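Local coordinates for putative sugar binding protein (Salmonella enterica subsp. enterica serovar Typhimurium, PDB 3KNZ), which probably binds phosphosugars or related carbohydrate derivatives, being a SIS-domain protein related to the isomerase part of glucosamine-6-phosphate synthase, at residues S61-L66 with T237-A242; T67-M72 with L78-C83. One frame throughout, in Å; residues are numbered along the deposited sequence.

Both contacts draw on helix 59-76, contact 1 through its first turns (61-66) and contact 2 through the residues that follow directly (67-72). Their centres lie about 13 Å apart, and they touch: A65 CB comes within 3.6 Å of V82 CG1. Along the chain, 67-72 and 78-83 both fall between 61-66 and 237-242; five residues separate the segments of contact 2, 170 those of contact 1. The fold holds two five-stranded parallel sheets with the same strand order, 2-1-3-4-5. Contact 2 seats the helix on edge strand 80-83 of the first sheet; contact 1 joins it to helix 235-249, which follows strand 225-230 of the second. One helix thus packs on its own sheet and against the second half of the chain.

Contact 1. Residues S61-L66 with T237-A242; sequences SYHGAL and TVQEGA
H63 meets helix 235-249 in two ways, by one direct hydrogen bond and by the face of its ring. The bond runs from ND1 of H63 to OE1 of E240 at 2.7 Å, with an N-H...O angle of 157°. E240 OE1 lies only 13° out of the imidazole plane, although the carboxylate itself is turned well away from that plane. The first torsion of E240 (chi1 174°) carries CG away from the backbone N, and the bend at chi2 then brings the carboxylate round to the histidine; its other oxygen, OE2, bonds to T60 OG1, so both oxygens bond to the start of helix 59-76.

Packing is centred on the ring. One face lies against the peptide between Q239 and E240, with Q239 C 3.7 Å above its centre, and CD2 of H63 approaches Q239 CB. Each helix follows the strand of its sheet that comes first along the chain (52-56 and 225-230), so this helix-to-helix contact joins what are probably the two SIS-type halves.

A water supplies the remaining polar link. It lies 2.5 Å from Y62 OH and donates a longer hydrogen bond to Q239 OE1, 3.2 Å away, while Q239 NE2 makes a weak bond to G255 O.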
loop_
_atom_site.group_PDB
_atom_site.type_symbol
_atom_site.label_atom_id
_atom_site.label_comp_id
_atom_site.label_asym_id
_atom_site.label_seq_id
_atom_site.Cartn_x
_atom_site.Cartn_y
_atom_site.Cartn_z
ATOM N N SER A 61 -10.303 5.764 6.183
ATOM C CA SER A 61 -10.212 4.764 7.238
ATOM C C SER A 61 -8.836 4.115 7.229
ATOM O O SER A 61 -8.195 3.971 8.271
ATOM C CB SER A 61 -11.297 3.702 7.059
ATOM O OG SER A 61 -12.585 4.290 7.118
ATOM N N TYR A 62 -8.398 3.720 6.039
ATOM C CA TYR A 62 -7.082 3.103 5.843
ATOM C C TYR A 62 -5.953 4.027 6.280
ATOM O O TYR A 62 -5.002 3.587 6.937
ATOM C CB TYR A 62 -6.915 2.697 4.370
ATOM C CG TYR A 62 -5.497 2.398 3.919
ATOM C CD1 TYR A 62 -4.857 1.220 4.277
ATOM C CD2 TYR A 62 -4.820 3.285 3.085
ATOM C CE1 TYR A 62 -3.559 0.948 3.840
ATOM C CE2 TYR A 62 -3.532 3.031 2.650
ATOM C CZ TYR A 62 -2.906 1.864 3.025
ATOM O OH TYR A 62 -1.626 1.636 2.567
ATOM N N HIS A 63 -6.065 5.306 5.922
ATOM C CA HIS A 63 -5.059 6.296 6.309
ATOM C C HIS A 63 -5.026 6.478 7.824
ATOM O O HIS A 63 -3.959 6.547 8.423
ATOM C CB HIS A 63 -5.323 7.630 5.634
ATOM C CG HIS A 63 -5.356 7.547 4.142
ATOM N ND1 HIS A 63 -6.285 8.219 3.379
ATOM C CD2 HIS A 63 -4.595 6.836 3.276
ATOM C CE1 HIS A 63 -6.068 7.958 2.102
ATOM N NE2 HIS A 63 -5.053 7.115 2.013
ATOM N N GLY A 64 -6.200 6.555 8.436
ATOM C CA GLY A 64 -6.288 6.661 9.876
ATOM C C GLY A 64 -5.550 5.515 10.534
ATOM O O GLY A 64 -4.903 5.696 11.572
ATOM N N ALA A 65 -5.655 4.333 9.931
ATOM C CA ALA A 65 -4.958 3.144 10.421
ATOM C C ALA A 65 -3.456 3.329 10.279
ATOM O O ALA A 65 -2.696 3.050 11.206
ATOM C CB ALA A 65 -5.409 1.898 9.666
ATOM N N LEU A 66 -3.013 3.800 9.119
ATOM C CA LEU A 66 -1.582 4.027 8.918
ATOM C C LEU A 66 -1.042 4.994 9.980
ATOM O O LEU A 66 -0.002 4.741 10.605
ATOM C CB LEU A 66 -1.300 4.567 7.510
ATOM C CG LEU A 66 -1.512 3.588 6.344
ATOM C CD1 LEU A 66 -1.428 4.310 5.003
ATOM C CD2 LEU A 66 -0.511 2.434 6.418
ATOM N N THR A 237 -0.596 10.914 7.044
ATOM C CA THR A 237 -0.963 12.315 6.869
ATOM C C THR A 237 -0.956 12.785 5.419
ATOM O O THR A 237 -1.913 13.409 4.971
ATOM C CB THR A 237 -0.006 13.222 7.646
ATOM O OG1 THR A 237 0.029 12.810 9.017
ATOM C CG2 THR A 237 -0.437 14.686 7.534
ATOM N N VAL A 238 0.128 12.514 4.696
ATOM C CA VAL A 238 0.226 12.919 3.278
ATOM C C VAL A 238 -0.676 12.064 2.385
ATOM O O VAL A 238 -1.123 12.529 1.343
ATOM C CB VAL A 238 1.691 12.923 2.735
ATOM C CG1 VAL A 238 2.545 13.935 3.521
ATOM C CG2 VAL A 238 2.307 11.542 2.782
ATOM N N GLN A 239 -0.951 10.831 2.801
ATOM C CA GLN A 239 -1.863 9.960 2.054
ATOM C C GLN A 239 -3.292 10.494 2.130
ATOM O O GLN A 239 -3.982 10.604 1.109
ATOM C CB GLN A 239 -1.802 8.531 2.593
ATOM C CG GLN A 239 -0.557 7.791 2.185
ATOM C CD GLN A 239 -0.636 7.315 0.754
ATOM O OE1 GLN A 239 -1.420 6.420 0.437
ATOM N NE2 GLN A 239 0.188 7.886 -0.111
ATOM N N GLU A 240 -3.721 10.828 3.347
ATOM C CA GLU A 240 -5.063 11.360 3.585
ATOM C C GLU A 240 -5.202 12.740 2.988
ATOM O O GLU A 240 -6.240 13.073 2.420
ATOM C CB GLU A 240 -5.368 11.420 5.086
ATOM C CG GLU A 240 -6.694 12.107 5.459
ATOM C CD GLU A 240 -7.924 11.390 4.934
ATOM O OE1 GLU A 240 -7.779 10.324 4.300
ATOM O OE2 GLU A 240 -9.043 11.893 5.169
ATOM N N GLY A 241 -4.169 13.558 3.130
ATOM C CA GLY A 241 -4.197 14.887 2.552
ATOM C C GLY A 241 -4.298 14.798 1.039
ATOM O O GLY A 241 -4.990 15.592 0.400
ATOM N N ALA A 242 -3.606 13.825 0.463
ATOM C CA ALA A 242 -3.613 13.656 -0.976
ATOM C C ALA A 242 -5.020 13.299 -1.456
ATOM O O ALA A 242 -5.546 13.901 -2.397
ATOM C CB ALA A 242 -2.612 12.583 -1.391
HETATM O O HOH W 1 -0.770 3.298 0.926
#

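Contact 2. Residues T67-M72 with L78-C83; sequences TARTFM and LPVDVC
Largely aliphatic packing of a helix on a strand defines this contact, within the beta-alpha-beta unit formed by strand 52-56, helix 59-76 and strand 80-83. The axes of segment 67-72 and strand 80-83, fitted over these residues alone, run nearly antiparallel (169°), with a closest approach of 8.6 Å. Such a reversal is what a helix returning between two parallel strands requires; backbone bonds of D81 to I53 and L55 tie the edge strand to its neighbour.

V80 and V82, alternate residues of the strand, both direct their side chains at the helix. The methylene chain of R69 runs alongside the V80 side chain, pointing the opposite way, with CG 3.9 Å from V80 CG1, and passes V82 at a slant, with CD 3.8 Å from V82 CG2. R69 CD also rests 3.6 Å from V80 O, so the stem meets the backbone carbonyl as well as the methyls. Its first two torsions are extended (chi1 -169°), carrying CD out to the strand, and the turn at chi3 (71°) then bends the guanidinium away from that line. Nearly one turn further on, the selenomethionine M72 sets its CB 4.0 Å from V80 CG2, so the two methyls of V80 serve different helix residues.

V80 O lies near the guanidinium plane, at its edge, but 4.1 Å from R69 NH1, and no hydrogen bond forms. NH1 instead bonds to T92 OG1 of the second subunit, and NH2 to M87 O of that subunit. The chemistry therefore divides R69: its aliphatic stem packs within the unit, while its polar head is spent on the dimer interface.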
loop_
_atom_site.group_PDB
_atom_site.type_symbol
_atom_site.label_atom_id
_atom_site.label_comp_id
_atom_site.label_asym_id
_atom_site.label_seq_id
_atom_site.Cartn_x
_atom_site.Cartn_y
_atom_site.Cartn_z
ATOM N N THR A 67 -1.775 6.083 10.192
ATOM C CA THR A 67 -1.391 7.132 11.136
ATOM C C THR A 67 -1.248 6.652 12.593
ATOM O O THR A 67 -0.342 7.090 13.306
ATOM C CB THR A 67 -2.391 8.315 11.033
ATOM O OG1 THR A 67 -2.224 8.962 9.764
ATOM C CG2 THR A 67 -2.175 9.339 12.144
ATOM N N ALA A 68 -2.116 5.737 13.019
ATOM C CA ALA A 68 -2.098 5.225 14.398
ATOM C C ALA A 68 -1.287 3.934 14.612
ATOM O O ALA A 68 -1.115 3.490 15.751
ATOM C CB ALA A 68 -3.551 5.009 14.888
ATOM N N ARG A 69 -0.784 3.336 13.538
ATOM C CA ARG A 69 -0.082 2.053 13.651
ATOM C C ARG A 69 0.977 2.012 14.765
ATOM O O ARG A 69 0.896 1.183 15.675
ATOM C CB ARG A 69 0.543 1.653 12.305
ATOM C CG ARG A 69 1.063 0.204 12.262
ATOM C CD ARG A 69 1.609 -0.179 10.882
ATOM N NE ARG A 69 2.872 0.495 10.580
ATOM C CZ ARG A 69 4.079 -0.039 10.781
ATOM N NH1 ARG A 69 4.205 -1.266 11.269
ATOM N NH2 ARG A 69 5.175 0.648 10.480
ATOM N N THR A 70 1.963 2.902 14.689
ATOM C CA THR A 70 3.046 2.933 15.676
ATOM C C THR A 70 2.549 3.047 17.112
ATOM O O THR A 70 2.982 2.306 17.980
ATOM C CB THR A 70 3.990 4.110 15.422
ATOM O OG1 THR A 70 4.568 3.971 14.123
ATOM C CG2 THR A 70 5.092 4.154 16.473
ATOM N N PHE A 71 1.645 3.988 17.349
ATOM C CA PHE A 71 1.114 4.220 18.681
ATOM C C PHE A 71 0.451 2.957 19.188
ATOM O O PHE A 71 0.598 2.599 20.352
ATOM C CB PHE A 71 0.110 5.381 18.665
ATOM C CG PHE A 71 -0.290 5.852 20.035
ATOM C CD1 PHE A 71 0.544 6.689 20.757
ATOM C CD2 PHE A 71 -1.489 5.461 20.597
ATOM C CE1 PHE A 71 0.198 7.127 22.007
ATOM C CE2 PHE A 71 -1.845 5.893 21.854
ATOM C CZ PHE A 71 -0.998 6.727 22.562
HETATM N N MSE A 72 -0.262 2.268 18.306
HETATM C CA MSE A 72 -0.931 1.040 18.704
HETATM C C MSE A 72 0.030 -0.095 19.007
HETATM O O MSE A 72 -0.181 -0.841 19.964
HETATM C CB MSE A 72 -1.916 0.581 17.646
HETATM C CG MSE A 72 -3.070 1.526 17.455
HETATM SE SE MSE A 72 -4.690 0.485 17.208
HETATM C CE MSE A 72 -4.652 -0.475 18.893
ATOM N N LEU A 78 1.833 -5.520 20.759
ATOM C CA LEU A 78 1.586 -6.568 19.774
ATOM C C LEU A 78 1.878 -6.029 18.388
ATOM O O LEU A 78 1.888 -4.813 18.173
ATOM C CB LEU A 78 0.122 -7.016 19.808
ATOM C CG LEU A 78 -0.373 -7.803 21.020
ATOM C CD1 LEU A 78 -1.879 -8.001 20.943
ATOM C CD2 LEU A 78 0.352 -9.136 21.100
ATOM N N PRO A 79 2.144 -6.933 17.437
ATOM C CA PRO A 79 2.313 -6.465 16.073
ATOM C C PRO A 79 1.008 -5.857 15.586
ATOM O O PRO A 79 -0.063 -6.308 15.988
ATOM C CB PRO A 79 2.607 -7.750 15.294
ATOM C CG PRO A 79 3.153 -8.694 16.289
ATOM C CD PRO A 79 2.478 -8.360 17.586
ATOM N N VAL A 80 1.092 -4.843 14.736
ATOM C CA VAL A 80 -0.103 -4.239 14.169
ATOM C C VAL A 80 0.001 -4.135 12.648
ATOM O O VAL A 80 0.862 -3.430 12.125
ATOM C CB VAL A 80 -0.353 -2.843 14.735
ATOM C CG1 VAL A 80 -1.502 -2.159 13.960
ATOM C CG2 VAL A 80 -0.631 -2.915 16.240
ATOM N N ASP A 81 -0.886 -4.834 11.948
ATOM C CA ASP A 81 -0.913 -4.810 10.493
ATOM C C ASP A 81 -1.920 -3.784 9.999
ATOM O O ASP A 81 -2.942 -3.558 10.649
ATOM C CB ASP A 81 -1.347 -6.177 9.952
ATOM C CG ASP A 81 -0.391 -7.298 10.316
ATOM O OD1 ASP A 81 0.838 -7.068 10.320
ATOM O OD2 ASP A 81 -0.873 -8.426 10.564
ATOM N N VAL A 82 -1.628 -3.156 8.859
ATOM C CA VAL A 82 -2.584 -2.254 8.205
ATOM C C VAL A 82 -2.678 -2.642 6.734
ATOM O O VAL A 82 -1.691 -2.563 6.005
ATOM C CB VAL A 82 -2.185 -0.783 8.271
ATOM C CG1 VAL A 82 -3.225 0.045 7.540
ATOM C CG2 VAL A 82 -2.040 -0.317 9.717
ATOM N N CYS A 83 -3.860 -3.055 6.292
ATOM C CA CYS A 83 -4.025 -3.490 4.913
ATOM C C CYS A 83 -5.444 -3.321 4.404
ATOM O O CYS A 83 -6.387 -3.187 5.185
ATOM C CB CYS A 83 -3.697 -4.965 4.812
ATOM S SG CYS A 83 -4.945 -5.934 5.632
#